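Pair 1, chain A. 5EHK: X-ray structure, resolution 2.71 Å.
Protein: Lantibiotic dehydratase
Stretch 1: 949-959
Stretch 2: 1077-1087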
# COMPACT_ATOMS: atom_id res chain seq x y z
N THR A 949 -13.60 33.89 10.89
CA THR A 949 -13.46 32.59 10.26
C THR A 949 -13.62 31.50 11.32
O THR A 949 -13.64 31.77 12.51
CB THR A 949 -12.08 32.44 9.60
OG1 THR A 949 -11.06 32.56 10.60
CG2 THR A 949 -11.87 33.52 8.54
N LEU A 950 -13.72 30.26 10.87
CA LEU A 950 -13.76 29.13 11.78
C LEU A 950 -12.48 29.02 12.59
O LEU A 950 -12.53 28.76 13.78
CB LEU A 950 -13.98 27.85 10.98
CG LEU A 950 -14.70 26.68 11.64
CD1 LEU A 950 -15.98 27.13 12.34
CD2 LEU A 950 -15.01 25.64 10.59
N ASP A 951 -11.32 29.26 11.97
CA ASP A 951 -10.05 29.19 12.70
C ASP A 951 -10.01 30.22 13.81
O ASP A 951 -9.46 29.98 14.89
CB ASP A 951 -8.85 29.38 11.78
CG ASP A 951 -8.68 28.24 10.81
OD1 ASP A 951 -9.65 27.50 10.58
OD2 ASP A 951 -7.55 28.07 10.29
N GLU A 952 -10.58 31.38 13.53
CA GLU A 952 -10.66 32.42 14.54
C GLU A 952 -11.52 31.99 15.72
O GLU A 952 -11.05 31.99 16.86
CB GLU A 952 -11.15 33.74 13.94
CG GLU A 952 -10.02 34.54 13.29
CD GLU A 952 -10.53 35.62 12.35
OE1 GLU A 952 -11.61 35.43 11.75
OE2 GLU A 952 -9.85 36.66 12.23
N VAL A 953 -12.75 31.58 15.46
CA VAL A 953 -13.65 31.22 16.56
C VAL A 953 -13.08 30.01 17.31
O VAL A 953 -13.30 29.88 18.51
CB VAL A 953 -15.10 30.98 16.09
CG1 VAL A 953 -15.55 32.13 15.20
CG2 VAL A 953 -15.22 29.66 15.37
N THR A 954 -12.33 29.15 16.61
CA THR A 954 -11.69 28.00 17.26
C THR A 954 -10.54 28.44 18.16
O THR A 954 -10.40 27.94 19.28
CB THR A 954 -11.24 26.93 16.25
OG1 THR A 954 -12.38 26.48 15.51
CG2 THR A 954 -10.64 25.71 16.98
N ALA A 955 -9.72 29.37 17.68
CA ALA A 955 -8.68 29.98 18.50
C ALA A 955 -9.31 30.64 19.73
O ALA A 955 -8.89 30.42 20.86
CB ALA A 955 -7.92 31.02 17.70
N ILE A 956 -10.37 31.41 19.49
CA ILE A 956 -11.13 32.01 20.56
C ILE A 956 -11.61 30.94 21.51
O ILE A 956 -11.49 31.08 22.72
CB ILE A 956 -12.32 32.80 20.00
CG1 ILE A 956 -11.82 33.96 19.14
CG2 ILE A 956 -13.21 33.31 21.12
CD1 ILE A 956 -12.95 34.66 18.41
N SER A 957 -12.11 29.83 20.97
CA SER A 957 -12.64 28.76 21.81
C SER A 957 -11.53 28.06 22.61
O SER A 957 -11.71 27.77 23.79
CB SER A 957 -13.43 27.75 20.97
OG SER A 957 -14.26 26.94 21.78
N ALA A 958 -10.37 27.84 22.01
CA ALA A 958 -9.26 27.26 22.77
C ALA A 958 -8.86 28.13 23.95
O ALA A 958 -8.77 27.65 25.09
CB ALA A 958 -8.08 27.03 21.90
N ALA A 959 -8.63 29.42 23.68
CA ALA A 959 -8.14 30.33 24.70
C ALA A 959 -9.15 30.50 25.81
O ALA A 959 -8.78 30.60 27.00
CB ALA A 959 -7.80 31.66 24.09
N LEU A 1077 -8.75 18.20 26.53
CA LEU A 1077 -9.88 19.12 26.42
C LEU A 1077 -9.66 20.13 25.30
O LEU A 1077 -10.59 20.45 24.57
CB LEU A 1077 -10.16 19.80 27.76
CG LEU A 1077 -10.92 19.01 28.84
CD1 LEU A 1077 -11.02 19.80 30.12
CD2 LEU A 1077 -12.32 18.66 28.36
N LEU A 1078 -8.43 20.63 25.13
CA LEU A 1078 -8.14 21.50 24.00
C LEU A 1078 -8.34 20.79 22.66
O LEU A 1078 -8.95 21.36 21.72
CB LEU A 1078 -6.75 22.17 24.05
CG LEU A 1078 -6.39 23.35 24.98
CD1 LEU A 1078 -7.57 24.28 25.33
CD2 LEU A 1078 -5.67 22.87 26.20
N HIS A 1079 -7.79 19.57 22.56
CA HIS A 1079 -7.92 18.74 21.35
C HIS A 1079 -9.40 18.48 20.95
O HIS A 1079 -9.78 18.69 19.80
CB HIS A 1079 -7.15 17.40 21.51
CG HIS A 1079 -7.43 16.42 20.41
ND1 HIS A 1079 -7.27 16.73 19.07
CD2 HIS A 1079 -7.87 15.14 20.45
CE1 HIS A 1079 -7.60 15.68 18.34
NE2 HIS A 1079 -7.97 14.70 19.15
N MET A 1080 -10.23 18.07 21.90
CA MET A 1080 -11.64 17.82 21.58
C MET A 1080 -12.42 19.06 21.14
O MET A 1080 -13.37 18.95 20.36
CB MET A 1080 -12.36 17.09 22.73
CG MET A 1080 -11.93 15.63 22.94
SD MET A 1080 -12.32 14.45 21.60
CE MET A 1080 -11.04 14.72 20.40
N THR A 1081 -12.03 20.24 21.62
CA THR A 1081 -12.69 21.46 21.18
C THR A 1081 -12.35 21.67 19.72
O THR A 1081 -13.20 22.05 18.93
CB THR A 1081 -12.36 22.69 22.07
OG1 THR A 1081 -13.32 22.75 23.13
CG2 THR A 1081 -12.50 23.96 21.30
N CYS A 1082 -11.12 21.34 19.35
CA CYS A 1082 -10.73 21.44 17.96
C CYS A 1082 -11.40 20.36 17.10
O CYS A 1082 -11.84 20.64 15.98
CB CYS A 1082 -9.21 21.36 17.82
SG CYS A 1082 -8.34 22.75 18.53
N ASN A 1083 -11.49 19.15 17.64
CA ASN A 1083 -12.17 18.08 16.94
C ASN A 1083 -13.59 18.52 16.64
O ASN A 1083 -14.00 18.49 15.50
CB ASN A 1083 -12.16 16.76 17.72
CG ASN A 1083 -12.85 15.63 16.95
OD1 ASN A 1083 -14.01 15.30 17.20
ND2 ASN A 1083 -12.13 15.02 16.02
N ARG A 1084 -14.32 19.02 17.62
CA ARG A 1084 -15.71 19.32 17.35
C ARG A 1084 -15.88 20.43 16.33
O ARG A 1084 -16.84 20.45 15.58
CB ARG A 1084 -16.46 19.66 18.63
CG ARG A 1084 -16.96 18.46 19.36
CD ARG A 1084 -17.68 18.89 20.60
NE ARG A 1084 -16.82 18.83 21.77
CZ ARG A 1084 -16.56 17.72 22.44
NH1 ARG A 1084 -17.09 16.56 22.04
NH2 ARG A 1084 -15.77 17.76 23.50
N LEU A 1085 -14.94 21.36 16.32
CA LEU A 1085 -15.06 22.56 15.51
C LEU A 1085 -14.35 22.38 14.15
O LEU A 1085 -14.95 22.62 13.10
CB LEU A 1085 -14.51 23.77 16.28
CG LEU A 1085 -15.31 25.02 16.68
CD1 LEU A 1085 -16.79 24.95 16.40
CD2 LEU A 1085 -15.05 25.33 18.13
N ILE A 1086 -13.12 21.89 14.14
CA ILE A 1086 -12.40 21.76 12.87
C ILE A 1086 -11.77 20.39 12.80
O ILE A 1086 -12.31 19.40 13.32
CB ILE A 1086 -11.31 22.83 12.70
CG1 ILE A 1086 -10.35 22.81 13.90
CG2 ILE A 1086 -11.92 24.23 12.57
CD1 ILE A 1086 -9.19 23.72 13.76
N GLY A 1087 -10.64 20.27 12.12
CA GLY A 1087 -9.95 19.00 12.23
C GLY A 1087 -10.62 17.80 11.60
O GLY A 1087 -11.80 17.82 11.23

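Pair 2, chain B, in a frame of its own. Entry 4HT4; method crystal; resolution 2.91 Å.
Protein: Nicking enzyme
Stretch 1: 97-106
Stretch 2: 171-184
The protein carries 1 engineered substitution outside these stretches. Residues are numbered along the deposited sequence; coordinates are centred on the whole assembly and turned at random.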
# COMPACT_ATOMS: atom_id res chain seq x y z
N ASN B 97 -15.60 -10.65 4.03
CA ASN B 97 -14.89 -10.91 5.28
C ASN B 97 -13.59 -11.69 5.10
O ASN B 97 -12.59 -11.39 5.74
CB ASN B 97 -15.80 -11.64 6.28
N SER B 98 -13.61 -12.67 4.20
CA SER B 98 -12.42 -13.47 3.92
C SER B 98 -11.49 -12.74 2.96
O SER B 98 -10.28 -12.95 2.98
CB SER B 98 -12.80 -14.84 3.36
OG SER B 98 -13.56 -14.71 2.17
N ASN B 99 -12.06 -11.88 2.13
CA ASN B 99 -11.27 -11.06 1.22
C ASN B 99 -10.46 -10.02 1.97
O ASN B 99 -9.37 -9.63 1.54
CB ASN B 99 -12.16 -10.38 0.18
CG ASN B 99 -11.95 -10.92 -1.22
OD1 ASN B 99 -10.88 -11.43 -1.54
ND2 ASN B 99 -12.97 -10.81 -2.05
N ILE B 100 -11.00 -9.56 3.09
CA ILE B 100 -10.31 -8.58 3.93
C ILE B 100 -9.10 -9.21 4.61
O ILE B 100 -8.00 -8.67 4.55
CB ILE B 100 -11.25 -8.00 5.00
CG1 ILE B 100 -12.32 -7.12 4.34
CG2 ILE B 100 -10.46 -7.19 6.01
CD1 ILE B 100 -13.35 -6.60 5.31
N GLU B 101 -9.32 -10.35 5.25
CA GLU B 101 -8.26 -11.04 5.99
C GLU B 101 -7.10 -11.43 5.08
O GLU B 101 -5.94 -11.44 5.50
CB GLU B 101 -8.81 -12.27 6.70
CG GLU B 101 -9.89 -11.96 7.73
CD GLU B 101 -9.35 -11.22 8.94
OE1 GLU B 101 -10.16 -10.58 9.65
OE2 GLU B 101 -8.13 -11.27 9.19
N LEU B 102 -7.42 -11.75 3.83
CA LEU B 102 -6.40 -12.09 2.84
C LEU B 102 -5.51 -10.89 2.54
O LEU B 102 -4.29 -10.97 2.61
CB LEU B 102 -7.05 -12.60 1.56
CG LEU B 102 -6.12 -12.78 0.35
CD1 LEU B 102 -5.02 -13.77 0.67
CD2 LEU B 102 -6.90 -13.22 -0.87
N ALA B 103 -6.15 -9.77 2.20
CA ALA B 103 -5.42 -8.55 1.88
C ALA B 103 -4.73 -7.98 3.11
O ALA B 103 -3.67 -7.36 3.01
CB ALA B 103 -6.36 -7.52 1.27
N LYS B 104 -5.33 -8.19 4.27
CA LYS B 104 -4.76 -7.70 5.52
C LYS B 104 -3.46 -8.41 5.85
O LYS B 104 -2.51 -7.79 6.33
CB LYS B 104 -5.75 -7.86 6.68
CG LYS B 104 -5.20 -7.40 8.02
CD LYS B 104 -6.13 -7.75 9.17
CE LYS B 104 -7.25 -6.73 9.32
NZ LYS B 104 -8.03 -6.97 10.57
N GLU B 105 -3.41 -9.71 5.58
CA GLU B 105 -2.23 -10.51 5.91
C GLU B 105 -1.02 -10.13 5.06
O GLU B 105 0.09 -9.97 5.58
CB GLU B 105 -2.51 -12.01 5.77
CG GLU B 105 -1.29 -12.87 6.06
CD GLU B 105 -1.62 -14.35 6.10
OE1 GLU B 105 -2.81 -14.70 6.00
OE2 GLU B 105 -0.68 -15.16 6.22
N PHE B 106 -1.23 -9.98 3.76
CA PHE B 106 -0.15 -9.62 2.85
C PHE B 106 0.38 -8.22 3.14
O PHE B 106 1.57 -7.95 2.98
CB PHE B 106 -0.61 -9.72 1.40
CG PHE B 106 0.43 -9.30 0.41
CD1 PHE B 106 1.48 -10.15 0.09
CD2 PHE B 106 0.38 -8.06 -0.21
CE1 PHE B 106 2.45 -9.78 -0.82
CE2 PHE B 106 1.34 -7.68 -1.12
CZ PHE B 106 2.38 -8.54 -1.42
N ARG B 171 5.33 -14.03 -3.00
CA ARG B 171 4.71 -14.01 -1.69
C ARG B 171 3.20 -13.86 -1.81
O ARG B 171 2.44 -14.51 -1.08
CB ARG B 171 5.27 -12.86 -0.84
CG ARG B 171 4.69 -12.80 0.56
CD ARG B 171 5.13 -11.55 1.29
NE ARG B 171 6.58 -11.46 1.40
CZ ARG B 171 7.23 -10.47 2.00
NH1 ARG B 171 6.55 -9.48 2.56
NH2 ARG B 171 8.55 -10.47 2.06
N TRP B 172 2.76 -13.01 -2.73
CA TRP B 172 1.34 -12.78 -2.95
C TRP B 172 0.67 -14.03 -3.52
O TRP B 172 -0.50 -14.29 -3.26
CB TRP B 172 1.10 -11.58 -3.86
CG TRP B 172 -0.33 -11.41 -4.27
CD1 TRP B 172 -0.81 -11.36 -5.54
CD2 TRP B 172 -1.46 -11.28 -3.41
NE1 TRP B 172 -2.17 -11.21 -5.53
CE2 TRP B 172 -2.60 -11.15 -4.23
CE3 TRP B 172 -1.63 -11.25 -2.02
CZ2 TRP B 172 -3.88 -11.00 -3.71
CZ3 TRP B 172 -2.90 -11.11 -1.50
CH2 TRP B 172 -4.01 -10.98 -2.35
N GLU B 173 1.43 -14.79 -4.30
CA GLU B 173 0.94 -16.05 -4.83
C GLU B 173 0.71 -17.04 -3.70
O GLU B 173 -0.33 -17.68 -3.61
CB GLU B 173 1.94 -16.64 -5.83
CG GLU B 173 1.64 -18.07 -6.21
CD GLU B 173 2.77 -18.71 -7.01
OE1 GLU B 173 3.22 -18.10 -7.99
OE2 GLU B 173 3.20 -19.82 -6.64
N ASN B 174 1.71 -17.16 -2.82
CA ASN B 174 1.66 -18.11 -1.72
C ASN B 174 0.58 -17.77 -0.69
O ASN B 174 -0.15 -18.65 -0.23
CB ASN B 174 3.02 -18.19 -1.03
CG ASN B 174 4.09 -18.78 -1.93
OD1 ASN B 174 3.84 -19.08 -3.10
ND2 ASN B 174 5.29 -18.93 -1.40
N VAL B 175 0.48 -16.49 -0.34
CA VAL B 175 -0.52 -16.04 0.62
C VAL B 175 -1.94 -16.24 0.08
O VAL B 175 -2.82 -16.72 0.80
CB VAL B 175 -0.31 -14.56 1.01
CG1 VAL B 175 -1.47 -14.07 1.87
CG2 VAL B 175 1.00 -14.40 1.75
N GLN B 176 -2.14 -15.90 -1.18
CA GLN B 176 -3.45 -16.03 -1.80
C GLN B 176 -3.86 -17.50 -1.93
O GLN B 176 -5.00 -17.86 -1.62
CB GLN B 176 -3.47 -15.36 -3.18
CG GLN B 176 -4.82 -15.41 -3.86
CD GLN B 176 -4.84 -14.64 -5.16
OE1 GLN B 176 -3.82 -14.09 -5.58
NE2 GLN B 176 -5.99 -14.59 -5.80
N ASN B 177 -2.93 -18.33 -2.39
CA ASN B 177 -3.19 -19.77 -2.52
C ASN B 177 -3.50 -20.41 -1.17
O ASN B 177 -4.29 -21.35 -1.10
CB ASN B 177 -2.00 -20.47 -3.17
CG ASN B 177 -1.90 -20.19 -4.66
OD1 ASN B 177 -2.90 -19.94 -5.32
ND2 ASN B 177 -0.68 -20.24 -5.19
N LYS B 178 -2.88 -19.90 -0.12
CA LYS B 178 -3.11 -20.40 1.23
C LYS B 178 -4.55 -20.14 1.66
O LYS B 178 -5.21 -21.03 2.21
CB LYS B 178 -2.14 -19.74 2.21
CG LYS B 178 -2.38 -20.12 3.66
CD LYS B 178 -1.42 -19.37 4.58
CE LYS B 178 -1.69 -19.68 6.04
NZ LYS B 178 -0.75 -18.95 6.93
N HIS B 179 -5.02 -18.93 1.42
CA HIS B 179 -6.39 -18.56 1.77
C HIS B 179 -7.41 -19.25 0.87
O HIS B 179 -8.53 -19.52 1.28
CB HIS B 179 -6.58 -17.05 1.72
CG HIS B 179 -6.10 -16.34 2.94
ND1 HIS B 179 -6.95 -15.87 3.92
CD2 HIS B 179 -4.85 -16.04 3.37
CE1 HIS B 179 -6.25 -15.30 4.88
NE2 HIS B 179 -4.97 -15.39 4.57
N LEU B 180 -7.00 -19.54 -0.37
CA LEU B 180 -7.86 -20.25 -1.30
C LEU B 180 -8.08 -21.69 -0.83
O LEU B 180 -9.16 -22.25 -1.01
CB LEU B 180 -7.26 -20.24 -2.71
CG LEU B 180 -7.42 -18.95 -3.51
CD1 LEU B 180 -6.69 -19.06 -4.84
CD2 LEU B 180 -8.89 -18.65 -3.74
N GLU B 181 -7.05 -22.27 -0.23
CA GLU B 181 -7.15 -23.63 0.29
C GLU B 181 -7.92 -23.65 1.61
O GLU B 181 -8.70 -24.56 1.87
CB GLU B 181 -5.75 -24.22 0.50
CG GLU B 181 -5.74 -25.55 1.22
CD GLU B 181 -4.35 -26.14 1.32
OE1 GLU B 181 -3.49 -25.77 0.50
OE2 GLU B 181 -4.12 -26.97 2.23
N LYS B 182 -7.69 -22.63 2.43
CA LYS B 182 -8.30 -22.56 3.76
C LYS B 182 -9.82 -22.44 3.69
O LYS B 182 -10.53 -23.02 4.50
CB LYS B 182 -7.72 -21.38 4.55
N ASN B 183 -10.31 -21.69 2.71
CA ASN B 183 -11.75 -21.48 2.56
C ASN B 183 -12.43 -22.59 1.76
O ASN B 183 -13.65 -22.59 1.60
CB ASN B 183 -12.04 -20.11 1.95
CG ASN B 183 -11.60 -18.97 2.84
OD1 ASN B 183 -12.32 -18.58 3.77
ND2 ASN B 183 -10.43 -18.42 2.57
N GLY B 184 -11.64 -23.53 1.26
CA GLY B 184 -12.18 -24.70 0.59
C GLY B 184 -12.41 -24.53 -0.90
O GLY B 184 -13.51 -24.77 -1.40

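Two antiparallel helix pairs with nearly the same backbone. In pair 1, helix 950-959 lies against helix 1077-1085, with axes 9.7 Å apart at closest approach and N-to-C directions at 155°; in pair 2, helix 97-106 lies against helix 171-182, at 9.9 Å and 150°. Fourteen central residues superpose with an RMSD of 0.4 Å over N, CA and C. The shared frame carries different amounts of contact: 441 Å² is buried between the stretches of pair 1 and 593 Å² in pair 2.

The centre of both interfaces is the match Thr954(A) = Leu102(B), facing Leu1085(A) = His179(B); the CA atoms across the gap are 6.6 Å apart in each pair. Thr954(A) points toward the partner helix, and its OG1 donates a hydrogen bond to Leu950(A) O at 2.9 Å, one turn back. With its polar need met inside its own helix, the hydroxyl can sit against carbon: Thr954(A) OG1 is 3.5 Å from Leu1085(A) CG, and Thr954(A) CG2 is 4.1 Å from Cys1082(A) SG. Leu102(B) instead is a knob among Trp172(B), Val175(B), Gln176(B) and His179(B). Its CD1 lies 3.5 Å from His179(B) CD2, while its CA stands over the face of the imidazole, 3.9 Å from the ring centroid.

At Ser957(A) = Glu105(B) the side-chain lengths diverge. The short Ser957(A) packs its OG 3.5 Å from Thr1081(A) CG2 and its CB 4.1 Å from Leu1085(A) CD2, with no hydrogen bond across the helices. Glu105(B), extended with chi1 and chi2 both t, reaches the edge of the imidazole and accepts a nearly straight hydrogen bond from His179(B) NE2 to Glu105(B) OE1, 2.7 Å. A long salt bridge, Glu105(B) OE2 to Lys178(B) NZ at 3.9 Å, adds charge pairing beside the hydrogen bond. Thr1081(A) = Val175(B) swaps one beta-branched residue for another: Val175(B) CG1 approaches Leu102(B) CD1 at 3.8 Å, whereas Thr1081(A) offers its methyl to Ser957(A) and has its OG1 hydrogen-bonded elsewhere in the structure.

Ala958(A) = Phe106(B) and Leu1078(A) = Trp172(B) show the greatest change in bulk. In pair 1 a leucine meets an alanine, with Leu1078(A) CD1 3.6 Å from Ala958(A) O and 4.4 Å from Ala958(A) CB. In pair 2 two aromatic rings meet edge-to-face: the edge of Trp172(B) is directed at the face of Phe106(B), with centroids 5.3 Å apart and planes at 63°. The indole also reaches the central knob, Trp172(B) CH2 lying 3.9 Å from Leu102(B) CG.

Near the other end, Leu950(A) = Ser98(B) point toward their partner stretches. Leu950(A) CG meets Ile1086(A) CG2 at 3.8 Å, an apolar contact just beyond the helix, while the smaller Ser98(B) brings its CB 3.8 Å from Asn183(B) OD1. Thus pair 1 fills the space with small and aliphatic groups, and pair 2 combines a leucine knob, aromatic packing and a polar bridge.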